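Luciferase-like monooxygenase (Streptomyces bottropensis, PDB 4US5) is probably a flavin-utilising monooxygenase of the bacterial luciferase family, inserting oxygen into its substrate. Local coordinates at residues B[191-196]-B[311-316]; B[225-230]-B[296-301]; B[30-35]-B[64-69]. One frame throughout, in Å; residues are numbered along the deposited sequence. Where two conformers were deposited one is given.

All three contacts lie in one luciferase-type TIM barrel, whose curled parallel sheet links them. Along the chain, contact 3 closes first, between the consecutive helices 21-38 and 59-68; contact 1 then opens after strand 188-191 and closes at the end of strand 309-313, with contact 2 nested inside it. Contacts 1 and 2 have centres about 10 Å apart and touch: strands 221-229 and 309-313 are sheet neighbours, and V225 probably hydrogen-bonds to both G311 and V313. Contact 3 stands apart, its centre about 20 Å from contact 1 and about 23 Å from contact 2. Contact 1 lies at the barrel's C-terminal rim, contact 2 between sheet and outer helix, contact 3 between two adjacent outer helices.

Contact 1 (B[191-196]-B[311-316]); sequences AHFITP and GVVSMI. With NA (sodium ion), chain M.
F193 reaches across to V313 and M315, its ring carrying this side of the contact. CG of F193 sits between the backbone N and the carbonyl carbon (chi1 67°), a rotation that sends the ring to the end of strand 309-313. There CE1 lies 3.8 Å from CG2 of V313, and the two side chains cross at about a right angle, the methyl approaching the ring obliquely. V313 CG1 stands anti to the backbone N (chi1 179°), which places CG2 beside that N and toward the phenyl. On one face of the ring lies CG1 of its neighbour I194, 3.6 Å above the plane and shifted to the rim. M315, a selenomethionine modelled in two conformers, bends at chi2 in one of them and brings its methyl CE to 4.3 Å from F193 CE2, a looser and less certain touch. V226 of strand 221-229 meets F193, V313 and M315, filling in between the loop and the strand end. This is the C-terminal rim of a TIM barrel, where active sites of this fold lie. The F193 loop is folded by A191 O, which accepts from both I194 N and T195 N. Just past V313, S314 O binds a sodium ion at 2.9 Å. A water on the same ion, 2.7 Å from it, donates to I316 O.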
loop_
_atom_site.group_PDB
_atom_site.type_symbol
_atom_site.label_atom_id
_atom_site.label_comp_id
_atom_site.label_asym_id
_atom_site.label_seq_id
_atom_site.Cartn_x
_atom_site.Cartn_y
_atom_site.Cartn_z
ATOM N N ALA B 191 -10.250 -22.092 4.027
ATOM C CA ALA B 191 -10.160 -22.352 2.584
ATOM C C ALA B 191 -10.527 -23.783 2.193
ATOM O O ALA B 191 -9.654 -24.624 1.955
ATOM C CB ALA B 191 -8.758 -21.991 2.058
ATOM N N HIS B 192 -11.814 -24.004 1.996
ATOM C CA HIS B 192 -12.315 -25.295 1.589
ATOM C C HIS B 192 -11.702 -25.735 0.260
ATOM O O HIS B 192 -11.382 -26.931 0.068
ATOM C CB HIS B 192 -13.819 -25.254 1.483
ATOM C CG HIS B 192 -14.382 -26.418 0.765
ATOM N ND1 HIS B 192 -14.481 -27.669 1.334
ATOM C CD2 HIS B 192 -14.718 -26.568 -0.537
ATOM C CE1 HIS B 192 -14.936 -28.519 0.431
ATOM N NE2 HIS B 192 -15.146 -27.858 -0.695
ATOM N N PHE B 193 -11.501 -24.775 -0.637
ATOM C CA PHE B 193 -11.025 -25.083 -1.963
ATOM C C PHE B 193 -9.567 -25.508 -1.952
ATOM O O PHE B 193 -9.072 -26.047 -2.935
ATOM C CB PHE B 193 -11.224 -23.884 -2.913
ATOM C CG PHE B 193 -10.381 -22.675 -2.581
ATOM C CD1 PHE B 193 -10.773 -21.783 -1.603
ATOM C CD2 PHE B 193 -9.225 -22.395 -3.294
ATOM C CE1 PHE B 193 -10.022 -20.670 -1.314
ATOM C CE2 PHE B 193 -8.465 -21.288 -3.002
ATOM C CZ PHE B 193 -8.871 -20.407 -2.021
ATOM N N ILE B 194 -8.875 -25.229 -0.858
ATOM C CA ILE B 194 -7.462 -25.626 -0.700
ATOM C C ILE B 194 -7.355 -26.991 -0.007
ATOM O O ILE B 194 -6.628 -27.874 -0.474
ATOM C CB ILE B 194 -6.676 -24.593 0.113
ATOM C CG1 ILE B 194 -6.687 -23.252 -0.637
ATOM C CG2 ILE B 194 -5.229 -25.085 0.396
ATOM C CD1 ILE B 194 -5.795 -22.179 -0.055
ATOM N N THR B 195 -8.088 -27.171 1.084
ATOM C CA THR B 195 -8.028 -28.394 1.879
ATOM C C THR B 195 -9.431 -28.962 2.154
ATOM O O THR B 195 -9.924 -28.929 3.286
ATOM C CB THR B 195 -7.251 -28.107 3.174
ATOM O OG1 THR B 195 -6.016 -27.476 2.839
ATOM C CG2 THR B 195 -6.934 -29.391 3.963
ATOM N N PRO B 196 -10.087 -29.471 1.113
ATOM C CA PRO B 196 -11.458 -29.928 1.242
ATOM C C PRO B 196 -11.568 -31.223 2.066
ATOM O O PRO B 196 -12.646 -31.530 2.549
ATOM C CB PRO B 196 -11.891 -30.185 -0.200
ATOM C CG PRO B 196 -10.615 -30.408 -0.936
ATOM C CD PRO B 196 -9.607 -29.533 -0.263
ATOM N N GLY B 311 -16.833 -16.761 1.313
ATOM C CA GLY B 311 -15.813 -15.995 0.571
ATOM C C GLY B 311 -15.575 -16.620 -0.815
ATOM O O GLY B 311 -14.987 -17.695 -0.952
ATOM N N VAL B 312 -16.091 -15.978 -1.838
ATOM C CA VAL B 312 -16.212 -16.608 -3.143
ATOM C C VAL B 312 -15.043 -16.275 -4.013
ATOM O O VAL B 312 -14.848 -15.095 -4.430
ATOM C CB VAL B 312 -17.511 -16.217 -3.861
ATOM C CG1 VAL B 312 -17.608 -16.859 -5.235
ATOM C CG2 VAL B 312 -18.738 -16.588 -2.999
ATOM N N VAL B 313 -14.293 -17.311 -4.328
ATOM C CA VAL B 313 -13.088 -17.242 -5.130
ATOM C C VAL B 313 -13.489 -17.748 -6.520
ATOM O O VAL B 313 -14.388 -18.606 -6.664
ATOM C CB VAL B 313 -11.997 -18.178 -4.543
ATOM C CG1 VAL B 313 -10.734 -18.162 -5.356
ATOM C CG2 VAL B 313 -11.691 -17.814 -3.100
ATOM N N SER B 314 -12.815 -17.239 -7.546
ATOM C CA SER B 314 -13.037 -17.706 -8.896
ATOM C C SER B 314 -11.727 -17.835 -9.694
ATOM O O SER B 314 -10.751 -17.108 -9.454
ATOM C CB SER B 314 -14.045 -16.807 -9.602
ATOM O OG SER B 314 -13.618 -15.440 -9.581
HETATM N N MSE B 315 -11.718 -18.783 -10.628
HETATM C CA MSE B 315 -10.600 -18.992 -11.546
HETATM C C MSE B 315 -11.210 -19.068 -12.925
HETATM O O MSE B 315 -11.253 -20.123 -13.531
HETATM C CB MSE B 315 -9.877 -20.276 -11.194
HETATM C CG MSE B 315 -8.874 -20.092 -10.058
HETATM SE SE MSE B 315 -9.769 -20.185 -8.332
HETATM C CE MSE B 315 -8.213 -20.413 -7.158
ATOM N N ILE B 316 -11.691 -17.925 -13.418
ATOM C CA ILE B 316 -12.467 -17.843 -14.637
ATOM C C ILE B 316 -11.677 -16.996 -15.642
ATOM O O ILE B 316 -11.163 -15.923 -15.305
ATOM C CB ILE B 316 -13.860 -17.238 -14.358
ATOM C CG1 ILE B 316 -14.705 -18.230 -13.531
ATOM C CG2 ILE B 316 -14.570 -16.889 -15.635
ATOM C CD1 ILE B 316 -16.039 -17.693 -13.030
HETATM NA NA NA M . -11.435 -15.544 -11.837
HETATM O O HOH W 1 -10.455 -13.823 -13.616
#

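Contact 2 (B[225-230]-B[296-301]); sequences VVVCCA and DQLTKM
V225 and V227 meet L298 and M301 without any ring, amide or carboxylate between them; methyl groups do all the touching, so there are no faces or edges to assign across the contact. At its border, M301 CE sits over one face of the H192 imidazole, 3.4 Å from H192 NE2. L298 sits at the centre as a fork. Its CG is anti to the carbonyl carbon (chi1 -70°), and from there the two methyls part: CD1 meets V227 CG2 tip to tip at 3.9 Å, while CD2 comes at a slant to V225 CG2 at 4.0 Å. The other methyl of V225 serves M301, a selenomethionine whose chain bends at its last torsion (chi3 71°) and runs past V225 in the opposite direction, putting CE 4.0 Å from V225 CG1. The axes of strand 225-229 and helix segment 296-301 approach to 11.4 Å and run nearly antiparallel (164°). Helix 291-305 joins strand 286-289 to strand 309-313 in a beta-alpha-beta crossover, and strand 221-229 lies between those two in the sheet; V287 and L310 of the flanking strands also touch L298. With all four touching residues buried and only methyl groups meeting, cohesion here rests on dispersion and on the exclusion of water, and the fit depends on shape rather than on any directional bond.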
loop_
_atom_site.group_PDB
_atom_site.type_symbol
_atom_site.label_atom_id
_atom_site.label_comp_id
_atom_site.label_asym_id
_atom_site.label_seq_id
_atom_site.Cartn_x
_atom_site.Cartn_y
_atom_site.Cartn_z
ATOM N N VAL B 225 -14.611 -20.538 -0.731
ATOM C CA VAL B 225 -14.986 -21.530 -1.715
ATOM C C VAL B 225 -14.732 -20.968 -3.100
ATOM O O VAL B 225 -14.980 -19.796 -3.344
ATOM C CB VAL B 225 -16.484 -21.908 -1.623
ATOM C CG1 VAL B 225 -16.739 -22.831 -0.442
ATOM C CG2 VAL B 225 -17.380 -20.677 -1.548
ATOM N N VAL B 226 -14.265 -21.824 -4.004
ATOM C CA VAL B 226 -14.300 -21.547 -5.407
ATOM C C VAL B 226 -15.676 -21.890 -5.952
ATOM O O VAL B 226 -16.253 -22.982 -5.668
ATOM C CB VAL B 226 -13.234 -22.345 -6.164
ATOM C CG1 VAL B 226 -13.485 -22.334 -7.649
ATOM C CG2 VAL B 226 -11.871 -21.804 -5.874
ATOM N N VAL B 227 -16.248 -20.951 -6.696
ATOM C CA VAL B 227 -17.521 -21.181 -7.331
ATOM C C VAL B 227 -17.435 -20.777 -8.783
ATOM O O VAL B 227 -16.862 -19.736 -9.115
ATOM C CB VAL B 227 -18.643 -20.372 -6.670
ATOM C CG1 VAL B 227 -19.991 -20.648 -7.324
ATOM C CG2 VAL B 227 -18.685 -20.637 -5.178
ATOM N N CYS B 228 -18.004 -21.613 -9.640
ATOM C CA CYS B 228 -18.136 -21.318 -11.050
ATOM C C CYS B 228 -19.603 -21.491 -11.437
ATOM O O CYS B 228 -20.095 -22.621 -11.601
ATOM C CB CYS B 228 -17.232 -22.274 -11.837
ATOM S SG CYS B 228 -17.221 -21.985 -13.602
ATOM N N CYS B 229 -20.326 -20.370 -11.486
ATOM C CA CYS B 229 -21.769 -20.364 -11.695
ATOM C C CYS B 229 -22.117 -19.749 -13.068
ATOM O O CYS B 229 -21.506 -18.760 -13.506
ATOM C CB CYS B 229 -22.457 -19.608 -10.577
ATOM S SG CYS B 229 -24.255 -19.570 -10.706
ATOM N N ALA B 230 -23.052 -20.372 -13.778
ATOM C CA ALA B 230 -23.565 -19.820 -15.039
ATOM C C ALA B 230 -25.036 -20.200 -15.121
ATOM O O ALA B 230 -25.533 -20.892 -14.250
ATOM C CB ALA B 230 -22.829 -20.370 -16.216
ATOM N N ASP B 296 -27.865 -24.633 -3.650
ATOM C CA ASP B 296 -28.208 -25.777 -2.779
ATOM C C ASP B 296 -26.956 -26.408 -2.185
ATOM O O ASP B 296 -26.908 -26.714 -0.985
ATOM C CB ASP B 296 -29.013 -26.815 -3.566
ATOM C CG ASP B 296 -30.413 -26.339 -3.920
ATOM O OD1 ASP B 296 -30.873 -25.296 -3.392
ATOM O OD2 ASP B 296 -31.057 -26.999 -4.748
ATOM N N GLN B 297 -25.935 -26.616 -3.010
ATOM C CA GLN B 297 -24.693 -27.217 -2.543
ATOM C C GLN B 297 -24.037 -26.340 -1.479
ATOM O O GLN B 297 -23.587 -26.815 -0.427
ATOM C CB GLN B 297 -23.738 -27.435 -3.721
ATOM C CG GLN B 297 -22.395 -28.028 -3.358
ATOM C CD GLN B 297 -22.499 -29.483 -2.863
ATOM O OE1 GLN B 297 -22.556 -30.408 -3.659
ATOM N NE2 GLN B 297 -22.534 -29.670 -1.543
ATOM N N LEU B 298 -23.963 -25.042 -1.758
ATOM C CA LEU B 298 -23.266 -24.136 -0.866
ATOM C C LEU B 298 -24.005 -23.947 0.444
ATOM O O LEU B 298 -23.397 -23.851 1.493
ATOM C CB LEU B 298 -23.044 -22.766 -1.549
ATOM C CG LEU B 298 -22.035 -22.758 -2.686
ATOM C CD1 LEU B 298 -22.138 -21.443 -3.470
ATOM C CD2 LEU B 298 -20.623 -22.945 -2.157
ATOM N N THR B 299 -25.330 -23.957 0.380
ATOM C CA THR B 299 -26.151 -23.839 1.578
ATOM C C THR B 299 -25.938 -25.051 2.521
ATOM O O THR B 299 -25.822 -24.886 3.736
ATOM C CB THR B 299 -27.638 -23.658 1.219
ATOM O OG1 THR B 299 -27.796 -22.414 0.531
ATOM C CG2 THR B 299 -28.494 -23.618 2.483
ATOM N N LYS B 300 -25.872 -26.253 1.954
ATOM C CA LYS B 300 -25.556 -27.457 2.742
ATOM C C LYS B 300 -24.235 -27.265 3.465
ATOM O O LYS B 300 -24.097 -27.592 4.664
ATOM C CB LYS B 300 -25.467 -28.682 1.843
ATOM C CG LYS B 300 -26.795 -29.195 1.296
ATOM C CD LYS B 300 -26.624 -30.576 0.646
ATOM C CE LYS B 300 -27.942 -31.203 0.193
ATOM N NZ LYS B 300 -27.753 -32.434 -0.641
HETATM N N MSE B 301 -23.246 -26.723 2.740
HETATM C CA MSE B 301 -21.904 -26.560 3.280
HETATM C C MSE B 301 -21.892 -25.538 4.368
HETATM O O MSE B 301 -21.285 -25.735 5.421
HETATM C CB MSE B 301 -20.933 -26.187 2.152
HETATM C CG MSE B 301 -20.755 -27.368 1.198
HETATM SE SE MSE B 301 -19.918 -26.807 -0.459
HETATM C CE MSE B 301 -18.139 -26.484 0.274
#

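Contact 3 (B[30-35]-B[64-69]); sequences ELARLA and ARIAAE
In one of its two conformers, R33 forms a salt bridge to E69 of segment 64-69, a link less certain for that reason. CB does not head straight for the partner, but CG passes 3.7 Å from the backbone O of E69. From CG to NE the chain is extended, carrying the guanidinium over to the carboxylate. NE gives a weak bond to E69 OE1, 3.1 Å away; CZ, between the two donors, lies 3.3 Å from E69 OE1; at the tip NH2 reaches that oxygen at 2.8 Å along a bent bond (139°), near the guanidinium edge but tilted from its plane. The two planes stand 84° apart, and OE1 is met from above the carboxylate plane. E69 turns back at chi2, which presents its other oxygen to R65 of its own segment: R65 NE binds OE2 at 2.8 Å, nearly straight at 168°, close to the guanidinium plane and on the anti side of the carboxylate. The arginine NH2 groups lie 4.7 Å apart, their like charges probably offset by the shared carboxylate. A leucine in place of E69 would probably leave R33 and R65 close together without their common counter-charge, and R33 freer to swing away. Deeper in, A32 CB packs tightly at 3.5 Å on I66 CG2, and F43 of strand 42-45 touches both. R65 also hydrogen-bonds through NH1 to Y101 of the second subunit, tying the network to the dimer interface. Apolar packing over the sheet with an ionic network farther out joins helices 21-38 and 59-68, from successive beta-alpha units of the TIM barrel.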
loop_
_atom_site.group_PDB
_atom_site.type_symbol
_atom_site.label_atom_id
_atom_site.label_comp_id
_atom_site.label_asym_id
_atom_site.label_seq_id
_atom_site.Cartn_x
_atom_site.Cartn_y
_atom_site.Cartn_z
ATOM N N GLU B 30 -13.243 -3.582 -11.113
ATOM C CA GLU B 30 -14.552 -3.754 -11.692
ATOM C C GLU B 30 -15.411 -4.750 -10.895
ATOM O O GLU B 30 -16.600 -4.491 -10.583
ATOM C CB GLU B 30 -14.447 -4.268 -13.123
ATOM C CG GLU B 30 -15.785 -4.175 -13.842
ATOM C CD GLU B 30 -15.739 -4.555 -15.316
ATOM O OE1 GLU B 30 -14.712 -5.138 -15.781
ATOM O OE2 GLU B 30 -16.779 -4.289 -16.001
ATOM N N LEU B 31 -14.801 -5.838 -10.494
ATOM C CA LEU B 31 -15.512 -6.839 -9.687
ATOM C C LEU B 31 -15.880 -6.284 -8.331
ATOM O O LEU B 31 -16.991 -6.514 -7.834
ATOM C CB LEU B 31 -14.708 -8.117 -9.566
ATOM C CG LEU B 31 -15.318 -9.210 -8.710
ATOM C CD1 LEU B 31 -16.668 -9.654 -9.247
ATOM C CD2 LEU B 31 -14.354 -10.392 -8.611
ATOM N N ALA B 32 -14.980 -5.526 -7.711
ATOM C CA ALA B 32 -15.270 -4.926 -6.424
ATOM C C ALA B 32 -16.434 -3.911 -6.484
ATOM O O ALA B 32 -17.258 -3.886 -5.608
ATOM C CB ALA B 32 -14.039 -4.249 -5.867
ATOM N N ARG B 33 -16.462 -3.088 -7.525
ATOM C CA ARG B 33 -17.575 -2.150 -7.721
ATOM C C ARG B 33 -18.905 -2.913 -7.880
ATOM O O ARG B 33 -19.914 -2.571 -7.252
ATOM C CB ARG B 33 -17.331 -1.283 -8.942
ATOM C CG ARG B 33 -16.240 -0.233 -8.793
ATOM C CD ARG B 33 -16.255 0.551 -10.114
ATOM N NE ARG B 33 -15.183 1.505 -10.291
ATOM C CZ ARG B 33 -14.268 1.426 -11.244
ATOM N NH1 ARG B 33 -14.259 0.399 -12.091
ATOM N NH2 ARG B 33 -13.343 2.368 -11.331
ATOM N N LEU B 34 -18.873 -3.993 -8.647
ATOM C CA LEU B 34 -20.074 -4.846 -8.802
ATOM C C LEU B 34 -20.499 -5.443 -7.481
ATOM O O LEU B 34 -21.678 -5.364 -7.092
ATOM C CB LEU B 34 -19.844 -5.912 -9.843
ATOM C CG LEU B 34 -21.029 -6.865 -10.081
ATOM C CD1 LEU B 34 -22.249 -6.080 -10.620
ATOM C CD2 LEU B 34 -20.654 -7.935 -11.045
ATOM N N ALA B 35 -19.533 -6.019 -6.768
ATOM C CA ALA B 35 -19.805 -6.633 -5.490
ATOM C C ALA B 35 -20.343 -5.635 -4.486
ATOM O O ALA B 35 -21.251 -5.943 -3.687
ATOM C CB ALA B 35 -18.550 -7.322 -4.975
ATOM N N ALA B 64 -6.022 -0.192 -0.950
ATOM C CA ALA B 64 -6.047 1.268 -0.899
ATOM C C ALA B 64 -6.848 1.849 -2.069
ATOM O O ALA B 64 -7.573 2.844 -1.919
ATOM C CB ALA B 64 -4.617 1.781 -0.921
ATOM N N ARG B 65 -6.718 1.237 -3.233
ATOM C CA ARG B 65 -7.456 1.686 -4.404
ATOM C C ARG B 65 -8.923 1.291 -4.349
ATOM O O ARG B 65 -9.806 2.105 -4.585
ATOM C CB ARG B 65 -6.815 1.145 -5.663
ATOM C CG ARG B 65 -7.600 1.420 -6.956
ATOM C CD ARG B 65 -7.827 2.912 -7.181
ATOM N NE ARG B 65 -8.488 3.118 -8.457
ATOM C CZ ARG B 65 -7.934 2.952 -9.651
ATOM N NH1 ARG B 65 -6.647 2.716 -9.781
ATOM N NH2 ARG B 65 -8.694 3.048 -10.753
ATOM N N ILE B 66 -9.176 0.018 -4.077
ATOM C CA ILE B 66 -10.546 -0.494 -4.128
ATOM C C ILE B 66 -11.451 0.134 -3.081
ATOM O O ILE B 66 -12.622 0.375 -3.362
ATOM C CB ILE B 66 -10.580 -2.049 -4.033
ATOM C CG1 ILE B 66 -10.049 -2.623 -5.365
ATOM C CG2 ILE B 66 -11.974 -2.543 -3.659
ATOM C CD1 ILE B 66 -9.886 -4.113 -5.391
ATOM N N ALA B 67 -10.913 0.449 -1.904
ATOM C CA ALA B 67 -11.708 1.153 -0.882
ATOM C C ALA B 67 -12.131 2.540 -1.342
ATOM O O ALA B 67 -13.205 3.031 -0.952
ATOM C CB ALA B 67 -10.977 1.221 0.412
ATOM N N ALA B 68 -11.327 3.174 -2.177
ATOM C CA ALA B 68 -11.710 4.485 -2.773
ATOM C C ALA B 68 -12.770 4.378 -3.863
ATOM O O ALA B 68 -13.410 5.367 -4.207
ATOM C CB ALA B 68 -10.470 5.174 -3.369
ATOM N N GLU B 69 -12.918 3.182 -4.439
ATOM C CA GLU B 69 -13.838 2.930 -5.562
ATOM C C GLU B 69 -15.191 2.364 -5.106
ATOM O O GLU B 69 -16.051 2.120 -5.941
ATOM C CB GLU B 69 -13.203 1.928 -6.517
ATOM C CG GLU B 69 -11.913 2.378 -7.144
ATOM C CD GLU B 69 -12.130 3.308 -8.320
ATOM O OE1 GLU B 69 -13.292 3.433 -8.770
ATOM O OE2 GLU B 69 -11.141 3.924 -8.772
#